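Local atomic coordinates of Lmo0325 protein (Listeria monocytogenes EGD-e, PDB entry 4RYK), a protein that is a putative transcriptional regulator of the Rgg type that probably binds DNA through an N-terminal helix-turn-helix domain. Residues A[160-163]-A[164-168]; A[174-177]-A[178-182]; A[181-184]-A[185-189]. All coordinates share one frame; numbering follows the deposited sequence.

All three contacts are local, made between residues one to two helical turns apart in the Rgg-type C-terminal domain. Interaction 1 lies on helix 161-170 and is largely buried; interactions 2 and 3 share helix 176-193 and overlap at His181 and Phe182, with exposed residues on both. Chemistry follows position. At the start of helix 161-170, interaction 1 combines apolar packing with acidic groups that reach several neighbouring helices and the second subunit. Interaction 2, at the start of the next helix, is dominated by an aromatic pair, and interaction 3, further along, by aliphatic groups over rings. Phe167 of interaction 1 packs on Phe174 and Phe182, joining the two helices.

Interaction 1. Residues A[160-163]-A[164-168]; sequences TLEE and VRIFS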
ATOM      1  N   THR A 160     -14.834  -1.295 -10.775  1.00 31.98           N
ATOM      2  CA  THR A 160     -13.495  -0.948 -10.368  1.00 33.46           C
ATOM      3  C   THR A 160     -13.598  -0.317  -8.986  1.00 33.95           C
ATOM      4  O   THR A 160     -14.676  -0.292  -8.391  1.00 32.58           O
ATOM      5  CB  THR A 160     -12.859   0.027 -11.367  1.00 34.48           C
ATOM      6  OG1 THR A 160     -13.537   1.270 -11.293  1.00 33.25           O
ATOM      7  CG2 THR A 160     -12.978  -0.531 -12.795  1.00 34.10           C
ATOM      8  N   LEU A 161     -12.484   0.163  -8.426  1.00 34.05           N
ATOM      9  CA  LEU A 161     -12.554   0.659  -7.054  1.00 35.23           C
ATOM     10  C   LEU A 161     -13.399   1.913  -6.915  1.00 35.02           C
ATOM     11  O   LEU A 161     -13.927   2.187  -5.839  1.00 32.63           O
ATOM     12  CB  LEU A 161     -11.172   0.880  -6.481  1.00 35.32           C
ATOM     13  CG  LEU A 161     -10.380  -0.410  -6.395  1.00 36.26           C
ATOM     14  CD1 LEU A 161      -8.994  -0.124  -5.840  1.00 38.24           C
ATOM     15  CD2 LEU A 161     -11.035  -1.481  -5.551  1.00 35.91           C
ATOM     16  N   GLU A 162     -13.550   2.672  -7.986  1.00 34.31           N
ATOM     17  CA  GLU A 162     -14.449   3.825  -7.969  1.00 32.86           C
ATOM     18  C   GLU A 162     -15.863   3.429  -7.491  1.00 34.37           C
ATOM     19  O   GLU A 162     -16.464   4.106  -6.680  1.00 35.32           O
ATOM     20  CB  GLU A 162     -14.494   4.461  -9.367  1.00 33.85           C
ATOM     21  CG  GLU A 162     -15.486   5.616  -9.508  1.00 35.44           C
ATOM     22  CD  GLU A 162     -14.982   6.871  -8.821  1.00 38.70           C
ATOM     23  OE1 GLU A 162     -13.788   6.926  -8.419  1.00 36.84           O
ATOM     24  OE2 GLU A 162     -15.735   7.829  -8.711  1.00 34.81           O
ATOM     25  N   GLU A 163     -16.400   2.325  -7.992  1.00 32.90           N
ATOM     26  CA  GLU A 163     -17.753   1.933  -7.616  1.00 32.94           C
ATOM     27  C   GLU A 163     -17.790   1.406  -6.213  1.00 31.70           C
ATOM     28  O   GLU A 163     -18.773   1.600  -5.503  1.00 32.51           O
ATOM     29  CB  GLU A 163     -18.318   0.904  -8.597  1.00 35.84           C
ATOM     30  CG  GLU A 163     -18.688   1.494  -9.956  1.00 35.76           C
ATOM     31  CD  GLU A 163     -17.456   1.763 -10.840  1.00 36.24           C
ATOM     32  OE1 GLU A 163     -16.524   0.932 -10.874  1.00 34.06           O
ATOM     33  OE2 GLU A 163     -17.391   2.812 -11.505  1.00 39.39           O
ATOM     34  N   VAL A 164     -16.708   0.773  -5.779  1.00 32.36           N
ATOM     35  CA  VAL A 164     -16.575   0.327  -4.390  1.00 34.32           C
ATOM     36  C   VAL A 164     -16.675   1.538  -3.460  1.00 36.88           C
ATOM     37  O   VAL A 164     -17.388   1.523  -2.462  1.00 39.50           O
ATOM     38  CB  VAL A 164     -15.233  -0.418  -4.115  1.00 36.06           C
ATOM     39  CG1 VAL A 164     -15.165  -0.814  -2.693  1.00 37.10           C
ATOM     40  CG2 VAL A 164     -15.146  -1.681  -4.940  1.00 38.69           C
ATOM     41  N   ARG A 165     -16.002   2.622  -3.812  1.00 34.54           N
ATOM     42  CA  ARG A 165     -16.104   3.852  -3.003  1.00 34.50           C
ATOM     43  C   ARG A 165     -17.485   4.477  -3.091  1.00 35.57           C
ATOM     44  O   ARG A 165     -18.018   4.942  -2.109  1.00 36.98           O
ATOM     45  CB  ARG A 165     -15.087   4.847  -3.508  1.00 37.12           C
ATOM     46  CG  ARG A 165     -13.680   4.433  -3.177  1.00 36.53           C
ATOM     47  CD  ARG A 165     -12.767   5.180  -4.104  1.00 42.00           C
ATOM     48  NE  ARG A 165     -11.471   4.997  -3.579  1.00 44.47           N
ATOM     49  CZ  ARG A 165     -10.391   4.641  -4.221  1.00 50.98           C
ATOM     50  NH1 ARG A 165     -10.304   4.476  -5.583  1.00 52.38           N
ATOM     51  NH2 ARG A 165      -9.335   4.528  -3.424  1.00 51.16           N
ATOM     52  N   ILE A 166     -18.076   4.481  -4.279  1.00 36.97           N
ATOM     53  CA  ILE A 166     -19.400   5.049  -4.423  1.00 38.78           C
ATOM     54  C   ILE A 166     -20.397   4.271  -3.550  1.00 41.74           C
ATOM     55  O   ILE A 166     -21.160   4.858  -2.767  1.00 45.46           O
ATOM     56  CB  ILE A 166     -19.832   5.074  -5.890  1.00 38.02           C
ATOM     57  CG1 ILE A 166     -19.078   6.167  -6.650  1.00 39.21           C
ATOM     58  CG2 ILE A 166     -21.335   5.329  -5.972  1.00 40.64           C
ATOM     59  CD1 ILE A 166     -19.108   6.004  -8.151  1.00 38.70           C
ATOM     60  N   PHE A 167     -20.340   2.941  -3.659  1.00 41.42           N
ATOM     61  CA  PHE A 167     -21.230   2.047  -2.958  1.00 41.04           C
ATOM     62  C   PHE A 167     -21.110   2.308  -1.501  1.00 47.01           C
ATOM     63  O   PHE A 167     -22.124   2.379  -0.783  1.00 46.05           O
ATOM     64  CB  PHE A 167     -20.844   0.602  -3.182  1.00 44.48           C
ATOM     65  CG  PHE A 167     -21.711  -0.367  -2.494  1.00 45.80           C
ATOM     66  CD1 PHE A 167     -23.079  -0.353  -2.715  1.00 49.17           C
ATOM     67  CD2 PHE A 167     -21.179  -1.344  -1.706  1.00 45.91           C
ATOM     68  CE1 PHE A 167     -23.901  -1.298  -2.123  1.00 48.81           C
ATOM     69  CE2 PHE A 167     -21.989  -2.293  -1.119  1.00 44.67           C
ATOM     70  CZ  PHE A 167     -23.341  -2.259  -1.308  1.00 47.33           C
ATOM     71  N   SER A 168     -19.890   2.469  -1.038  1.00 43.84           N
ATOM     72  CA  SER A 168     -19.762   2.623   0.373  1.00 51.56           C
ATOM     73  C   SER A 168     -20.371   3.963   0.897  1.00 57.71           C
ATOM     74  O   SER A 168     -20.775   3.995   2.041  1.00 57.62           O
ATOM     75  CB  SER A 168     -18.328   2.438   0.810  1.00 51.68           C
ATOM     76  OG  SER A 168     -17.694   3.641   0.574  1.00 61.39           O
TER
HETATM   77  O   HOH W   1     -11.556   5.707  -8.345  1.00 40.96           O
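Arg165 lies back along Leu161 in a local contact over the first turns of helix 161-170, close to the centre of the molecule and mostly buried. With its CG anti to the carbonyl carbon (chi1 -71°), Arg165 runs extended past the Leu161 carbonyl toward the helix start, where NH1 comes within 3.8 Å of Leu161 CB. The same carbonyl takes the backbone bond from Arg165 N at 2.9 Å. A single water accepts from Arg165 NH1 at 3.3 Å, lies close to Glu162 OE1 and probably relays between the two groups. Glu162 bends at chi2 (74°), which carries its carboxylate beside Ile166, whose CD1 is 3.9 Å from OE2; OE2 forms a salt bridge with Arg116, and OE1 is hydrogen-bonded to Trp83 NE1. Elsewhere on the helix the side chains of Leu161 and Val164 lie side by side, pointing the same way, CD2 of Leu161 4.2 Å from CG2 of Val164. Thr160 is the N-cap, and its backbone N donates to Glu163 OE1 at 2.8 Å, one half of a capping box. Glu163 also bends at chi2 to reach this N-H, while its OE2 is hydrogen-bonded to the Tyr152 hydroxyl. Lys21 of the second subunit makes a salt bridge to Glu163 OE1 and a hydrogen bond to Thr160 OG1. Leu161 and Val164 face helix 197-216, Ile166 packs on helix 143-153, and Phe167 reaches Phe182 of helix 176-193, an all-helical setting consistent with the TPR-like class of the domain.

Interaction 2. Residues A[174-177]-A[178-182]; sequences FEEE and VQIHF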
ATOM      1  N   PHE A 174     -30.322   2.721  -0.816  1.00 55.50           N
ATOM      2  CA  PHE A 174     -30.974   1.702  -1.631  1.00 51.96           C
ATOM      3  C   PHE A 174     -31.857   0.812  -0.781  1.00 53.49           C
ATOM      4  O   PHE A 174     -31.569   0.593   0.386  1.00 56.50           O
ATOM      5  CB  PHE A 174     -29.941   0.837  -2.316  1.00 51.79           C
ATOM      6  CG  PHE A 174     -28.782   1.601  -2.911  1.00 49.66           C
ATOM      7  CD1 PHE A 174     -28.992   2.658  -3.766  1.00 52.26           C
ATOM      8  CD2 PHE A 174     -27.494   1.219  -2.634  1.00 51.14           C
ATOM      9  CE1 PHE A 174     -27.917   3.329  -4.331  1.00 47.74           C
ATOM     10  CE2 PHE A 174     -26.405   1.907  -3.157  1.00 54.17           C
ATOM     11  CZ  PHE A 174     -26.631   2.965  -4.027  1.00 49.91           C
ATOM     12  N   GLU A 175     -32.908   0.265  -1.381  1.00 52.72           N
ATOM     13  CA  GLU A 175     -33.663  -0.810  -0.738  1.00 52.67           C
ATOM     14  C   GLU A 175     -32.761  -2.018  -0.498  1.00 49.32           C
ATOM     15  O   GLU A 175     -31.742  -2.228  -1.188  1.00 44.11           O
ATOM     16  CB  GLU A 175     -34.806  -1.278  -1.632  1.00 59.66           C
ATOM     17  CG  GLU A 175     -35.732  -0.167  -2.050  1.00 69.46           C
ATOM     18  CD  GLU A 175     -36.898  -0.674  -2.864  1.00 82.01           C
ATOM     19  OE1 GLU A 175     -36.662  -1.351  -3.908  1.00 87.32           O
ATOM     20  OE2 GLU A 175     -38.045  -0.392  -2.447  1.00 83.03           O
ATOM     21  N   GLU A 176     -33.174  -2.839   0.449  1.00 48.48           N
ATOM     22  CA  GLU A 176     -32.403  -3.982   0.861  1.00 50.40           C
ATOM     23  C   GLU A 176     -32.107  -4.924  -0.284  1.00 45.99           C
ATOM     24  O   GLU A 176     -30.993  -5.414  -0.393  1.00 43.56           O
ATOM     25  CB  GLU A 176     -33.095  -4.735   1.975  1.00 54.46           C
ATOM     26  CG  GLU A 176     -32.179  -5.780   2.602  1.00 67.69           C
ATOM     27  CD  GLU A 176     -32.714  -6.335   3.930  1.00 79.73           C
ATOM     28  OE1 GLU A 176     -33.647  -5.750   4.521  1.00 94.64           O
ATOM     29  OE2 GLU A 176     -32.199  -7.365   4.402  1.00 88.53           O
ATOM     30  N   GLU A 177     -33.076  -5.160  -1.162  1.00 42.71           N
ATOM     31  CA  GLU A 177     -32.840  -6.090  -2.246  1.00 42.78           C
ATOM     32  C   GLU A 177     -31.700  -5.606  -3.137  1.00 40.96           C
ATOM     33  O   GLU A 177     -30.893  -6.382  -3.606  1.00 39.61           O
ATOM     34  CB  GLU A 177     -34.095  -6.262  -3.090  1.00 45.67           C
ATOM     35  CG  GLU A 177     -33.993  -7.400  -4.069  1.00 46.44           C
ATOM     36  CD  GLU A 177     -35.125  -7.376  -5.124  1.00 52.19           C
ATOM     37  OE1 GLU A 177     -36.274  -6.874  -4.862  1.00 49.79           O
ATOM     38  OE2 GLU A 177     -34.815  -7.837  -6.251  1.00 50.77           O
ATOM     39  N   VAL A 178     -31.681  -4.301  -3.360  1.00 41.22           N
ATOM     40  CA  VAL A 178     -30.732  -3.654  -4.237  1.00 41.62           C
ATOM     41  C   VAL A 178     -29.360  -3.607  -3.526  1.00 38.82           C
ATOM     42  O   VAL A 178     -28.347  -3.837  -4.132  1.00 38.84           O
ATOM     43  CB  VAL A 178     -31.242  -2.225  -4.519  1.00 44.84           C
ATOM     44  CG1 VAL A 178     -30.248  -1.419  -5.314  1.00 45.61           C
ATOM     45  CG2 VAL A 178     -32.566  -2.254  -5.268  1.00 47.94           C
ATOM     46  N   GLN A 179     -29.353  -3.295  -2.240  1.00 40.48           N
ATOM     47  CA  GLN A 179     -28.117  -3.342  -1.455  1.00 41.35           C
ATOM     48  C   GLN A 179     -27.476  -4.697  -1.586  1.00 41.70           C
ATOM     49  O   GLN A 179     -26.291  -4.783  -1.843  1.00 40.62           O
ATOM     50  CB  GLN A 179     -28.367  -3.106   0.001  1.00 44.33           C
ATOM     51  CG  GLN A 179     -28.829  -1.695   0.310  1.00 50.71           C
ATOM     52  CD  GLN A 179     -29.237  -1.535   1.773  1.00 55.29           C
ATOM     53  OE1 GLN A 179     -29.759  -2.456   2.380  1.00 60.71           O
ATOM     54  NE2 GLN A 179     -28.993  -0.369   2.333  1.00 54.68           N
ATOM     55  N   ILE A 180     -28.258  -5.765  -1.453  1.00 42.85           N
ATOM     56  CA  ILE A 180     -27.717  -7.129  -1.559  1.00 40.16           C
ATOM     57  C   ILE A 180     -27.207  -7.468  -2.939  1.00 40.65           C
ATOM     58  O   ILE A 180     -26.130  -8.068  -3.085  1.00 41.55           O
ATOM     59  CB  ILE A 180     -28.763  -8.146  -1.114  1.00 44.17           C
ATOM     60  CG1 ILE A 180     -28.929  -8.038   0.412  1.00 46.54           C
ATOM     61  CG2 ILE A 180     -28.388  -9.564  -1.548  1.00 43.97           C
ATOM     62  CD1 ILE A 180     -30.243  -8.626   0.911  1.00 49.41           C
ATOM     63  N   HIS A 181     -27.976  -7.098  -3.955  1.00 39.62           N
ATOM     64  CA  HIS A 181     -27.562  -7.275  -5.331  1.00 40.59           C
ATOM     65  C   HIS A 181     -26.238  -6.530  -5.628  1.00 36.72           C
ATOM     66  O   HIS A 181     -25.336  -7.074  -6.247  1.00 35.11           O
ATOM     67  CB  HIS A 181     -28.689  -6.808  -6.293  1.00 44.32           C
ATOM     68  CG  HIS A 181     -28.269  -6.738  -7.732  1.00 48.70           C
ATOM     69  ND1 HIS A 181     -28.350  -7.812  -8.596  1.00 50.47           N
ATOM     70  CD2 HIS A 181     -27.742  -5.716  -8.458  1.00 53.37           C
ATOM     71  CE1 HIS A 181     -27.908  -7.456  -9.790  1.00 48.42           C
ATOM     72  NE2 HIS A 181     -27.544  -6.188  -9.737  1.00 52.53           N
ATOM     73  N   PHE A 182     -26.118  -5.294  -5.199  1.00 36.30           N
ATOM     74  CA  PHE A 182     -24.870  -4.568  -5.416  1.00 36.12           C
ATOM     75  C   PHE A 182     -23.694  -5.214  -4.644  1.00 38.77           C
ATOM     76  O   PHE A 182     -22.592  -5.321  -5.157  1.00 35.98           O
ATOM     77  CB  PHE A 182     -24.980  -3.084  -5.006  1.00 37.32           C
ATOM     78  CG  PHE A 182     -25.765  -2.223  -5.947  1.00 36.26           C
ATOM     79  CD1 PHE A 182     -25.848  -2.489  -7.303  1.00 40.90           C
ATOM     80  CD2 PHE A 182     -26.395  -1.113  -5.474  1.00 40.85           C
ATOM     81  CE1 PHE A 182     -26.580  -1.680  -8.162  1.00 41.59           C
ATOM     82  CE2 PHE A 182     -27.155  -0.313  -6.318  1.00 43.43           C
ATOM     83  CZ  PHE A 182     -27.249  -0.589  -7.664  1.00 41.35           C
TER
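Phe182 directs its ring edge at the face of Phe174, its CE2 standing over the centre of that ring in a T-shaped pair. The centroids are 5.1 Å apart and the planes lie at 77°; the nearest carbons, Phe174 CE2 and Phe182 CD2, are 3.8 Å apart. Phe174 precedes helix 176-193, so the pair joins the residue before the helix to its second turn. Two further side chains hold the base of Phe174: those of Val178 and Phe174 cross at about a right angle, with CG1 of Val178 3.8 Å from CB of Phe174, while Gln179 CG lies at the ring edge. Gln179, with CG anti to the carbonyl carbon (chi1 -67°), extends back under the helix start, where its NE2 donates to the carbonyl oxygen of Ile171. Glu175 is the N-cap, and its carbonyl oxygen accepts a nearly straight bond from Gln179 N at 2.8 Å and a weak one from Val178 N. On the more exposed side, Ile180 CD1 rests on the aliphatic part of Glu176, 3.8 Å from CG, and both side chains touch Tyr222 of helix 220-235. The aromatic pair meets Phe167 of helix 161-170, and Phe174 and Phe182 also pack on helix 143-153.

Interaction 3. Residues A[181-184]-A[185-189]; sequences HFYQ and IMLKS
Leu187 covers one face of the Tyr183 ring, its CG 4.3 Å from the ring centroid and offset toward the rim in a CH-pi contact. Its CD1 lies by the CE2 rim, 3.6 Å from Tyr183 CE2. At the CD1 side of the same ring the methyl of selenomethionine 186, Met186 CE, approaches obliquely; it is modelled 3.2 Å from Tyr183 CD1, shorter than carbons normally approach, so its exact placing is doubtful. Met186 folds at both chi2 and chi3 (-77° and -89°), which turns its end back toward the tyrosine. The imidazole of His181 has Ile185 CG1 over one face, displaced toward the rim, with NE2 of His181 4.2 Å from that carbon. These are i to i+3 or i+4 neighbours on helix 176-193 of the all-helical Rgg-type domain, a TPR-clan family in which antiparallel helices typically pack side by side. The backbone N atoms of Ile185, Met186 and Leu187 bond to carbonyls four residues back. Met186 packs on helix 197-216, whereas Tyr183 and Leu187 lie against helix 220-235. At the far end Ser189 OG donates to Met186 O at 3.0 Å, meeting a lone pair in the carbonyl plane.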
ATOM      1  N   HIS A 181     -27.976  -7.098  -3.955  1.00 39.62           N
ATOM      2  CA  HIS A 181     -27.562  -7.275  -5.331  1.00 40.59           C
ATOM      3  C   HIS A 181     -26.238  -6.530  -5.628  1.00 36.72           C
ATOM      4  O   HIS A 181     -25.336  -7.074  -6.247  1.00 35.11           O
ATOM      5  CB  HIS A 181     -28.689  -6.808  -6.293  1.00 44.32           C
ATOM      6  CG  HIS A 181     -28.269  -6.738  -7.732  1.00 48.70           C
ATOM      7  ND1 HIS A 181     -28.350  -7.812  -8.596  1.00 50.47           N
ATOM      8  CD2 HIS A 181     -27.742  -5.716  -8.458  1.00 53.37           C
ATOM      9  CE1 HIS A 181     -27.908  -7.456  -9.790  1.00 48.42           C
ATOM     10  NE2 HIS A 181     -27.544  -6.188  -9.737  1.00 52.53           N
ATOM     11  N   PHE A 182     -26.118  -5.294  -5.199  1.00 36.30           N
ATOM     12  CA  PHE A 182     -24.870  -4.568  -5.416  1.00 36.12           C
ATOM     13  C   PHE A 182     -23.694  -5.214  -4.644  1.00 38.77           C
ATOM     14  O   PHE A 182     -22.592  -5.321  -5.157  1.00 35.98           O
ATOM     15  CB  PHE A 182     -24.980  -3.084  -5.006  1.00 37.32           C
ATOM     16  CG  PHE A 182     -25.765  -2.223  -5.947  1.00 36.26           C
ATOM     17  CD1 PHE A 182     -25.848  -2.489  -7.303  1.00 40.90           C
ATOM     18  CD2 PHE A 182     -26.395  -1.113  -5.474  1.00 40.85           C
ATOM     19  CE1 PHE A 182     -26.580  -1.680  -8.162  1.00 41.59           C
ATOM     20  CE2 PHE A 182     -27.155  -0.313  -6.318  1.00 43.43           C
ATOM     21  CZ  PHE A 182     -27.249  -0.589  -7.664  1.00 41.35           C
ATOM     22  N   TYR A 183     -23.938  -5.600  -3.406  1.00 38.96           N
ATOM     23  CA  TYR A 183     -22.987  -6.342  -2.625  1.00 39.93           C
ATOM     24  C   TYR A 183     -22.441  -7.590  -3.349  1.00 40.45           C
ATOM     25  O   TYR A 183     -21.216  -7.810  -3.388  1.00 39.96           O
ATOM     26  CB  TYR A 183     -23.616  -6.711  -1.266  1.00 40.44           C
ATOM     27  CG  TYR A 183     -22.741  -7.598  -0.397  1.00 42.44           C
ATOM     28  CD1 TYR A 183     -21.813  -7.047   0.444  1.00 44.38           C
ATOM     29  CD2 TYR A 183     -22.866  -8.979  -0.393  1.00 43.72           C
ATOM     30  CE1 TYR A 183     -21.004  -7.854   1.235  1.00 45.35           C
ATOM     31  CE2 TYR A 183     -22.064  -9.779   0.408  1.00 43.67           C
ATOM     32  CZ  TYR A 183     -21.133  -9.203   1.215  1.00 46.55           C
ATOM     33  OH  TYR A 183     -20.294  -9.948   2.025  1.00 49.43           O
ATOM     34  N   GLN A 184     -23.333  -8.394  -3.933  1.00 43.61           N
ATOM     35  CA  GLN A 184     -22.911  -9.551  -4.726  1.00 44.26           C
ATOM     36  C   GLN A 184     -22.039  -9.119  -5.916  1.00 42.23           C
ATOM     37  O   GLN A 184     -20.995  -9.672  -6.142  1.00 42.25           O
ATOM     38  CB  GLN A 184     -24.104 -10.422  -5.143  1.00 47.51           C
ATOM     39  CG  GLN A 184     -24.653 -11.198  -3.952  1.00 54.17           C
ATOM     40  CD  GLN A 184     -26.018 -11.863  -4.188  1.00 67.47           C
ATOM     41  OE1 GLN A 184     -26.639 -11.782  -5.273  1.00 72.97           O
ATOM     42  NE2 GLN A 184     -26.506 -12.531  -3.148  1.00 74.25           N
ATOM     43  N   ILE A 185     -22.384  -8.076  -6.622  1.00 41.77           N
ATOM     44  CA  ILE A 185     -21.464  -7.591  -7.673  1.00 43.65           C
ATOM     45  C   ILE A 185     -20.100  -7.128  -7.133  1.00 45.13           C
ATOM     46  O   ILE A 185     -19.066  -7.451  -7.715  1.00 48.53           O
ATOM     47  CB  ILE A 185     -22.076  -6.412  -8.414  1.00 45.66           C
ATOM     48  CG1 ILE A 185     -23.477  -6.747  -8.938  1.00 51.92           C
ATOM     49  CG2 ILE A 185     -21.161  -5.949  -9.526  1.00 45.83           C
ATOM     50  CD1 ILE A 185     -23.519  -7.474 -10.251  1.00 55.57           C
HETATM   51  N   MSE A 186     -20.120  -6.343  -6.045  1.00 43.55           N
HETATM   52  CA  MSE A 186     -18.919  -5.871  -5.291  1.00 41.27           C
HETATM   53  C   MSE A 186     -18.070  -7.109  -5.041  1.00 41.95           C
HETATM   54  O   MSE A 186     -16.848  -7.089  -5.238  1.00 41.24           O
HETATM   55  CB  MSE A 186     -19.255  -5.052  -3.971  1.00 39.65           C
HETATM   56  CG  MSE A 186     -18.315  -4.255  -2.871  1.00 34.30           C
HETATM   57 SE   MSE A 186     -17.544  -5.775  -1.780  0.65 46.76          SE
HETATM   58  CE  MSE A 186     -19.114  -5.619  -0.639  1.00 50.94           C
ATOM     59  N   LEU A 187     -18.662  -8.187  -4.551  1.00 42.40           N
ATOM     60  CA  LEU A 187     -17.845  -9.363  -4.180  1.00 40.56           C
ATOM     61  C   LEU A 187     -17.014  -9.900  -5.333  1.00 40.48           C
ATOM     62  O   LEU A 187     -15.922 -10.339  -5.096  1.00 41.50           O
ATOM     63  CB  LEU A 187     -18.652 -10.512  -3.589  1.00 41.00           C
ATOM     64  CG  LEU A 187     -19.158 -10.345  -2.168  1.00 42.80           C
ATOM     65  CD1 LEU A 187     -19.909 -11.616  -1.757  1.00 44.04           C
ATOM     66  CD2 LEU A 187     -18.006 -10.022  -1.208  1.00 44.47           C
ATOM     67  N   LYS A 188     -17.511  -9.855  -6.559  1.00 40.79           N
ATOM     68  CA  LYS A 188     -16.713 -10.312  -7.703  1.00 42.06           C
ATOM     69  C   LYS A 188     -15.457  -9.444  -7.872  1.00 46.07           C
ATOM     70  O   LYS A 188     -14.426  -9.906  -8.277  1.00 46.77           O
ATOM     71  CB  LYS A 188     -17.513 -10.234  -8.972  1.00 43.75           C
ATOM     72  CG  LYS A 188     -18.743 -11.103  -8.907  1.00 49.60           C
ATOM     73  CD  LYS A 188     -19.416 -11.243 -10.262  1.00 56.57           C
ATOM     74  CE  LYS A 188     -19.592  -9.902 -10.955  1.00 63.85           C
ATOM     75  NZ  LYS A 188     -20.518  -9.999 -12.128  1.00 66.80           N
ATOM     76  N   SER A 189     -15.545  -8.172  -7.563  1.00 43.06           N
ATOM     77  CA  SER A 189     -14.357  -7.359  -7.710  1.00 45.61           C
ATOM     78  C   SER A 189     -13.425  -7.546  -6.496  1.00 41.89           C
ATOM     79  O   SER A 189     -12.209  -7.570  -6.653  1.00 41.97           O
ATOM     80  CB  SER A 189     -14.724  -5.894  -7.969  1.00 50.57           C
ATOM     81  OG  SER A 189     -15.051  -5.230  -6.756  1.00 59.02           O
TER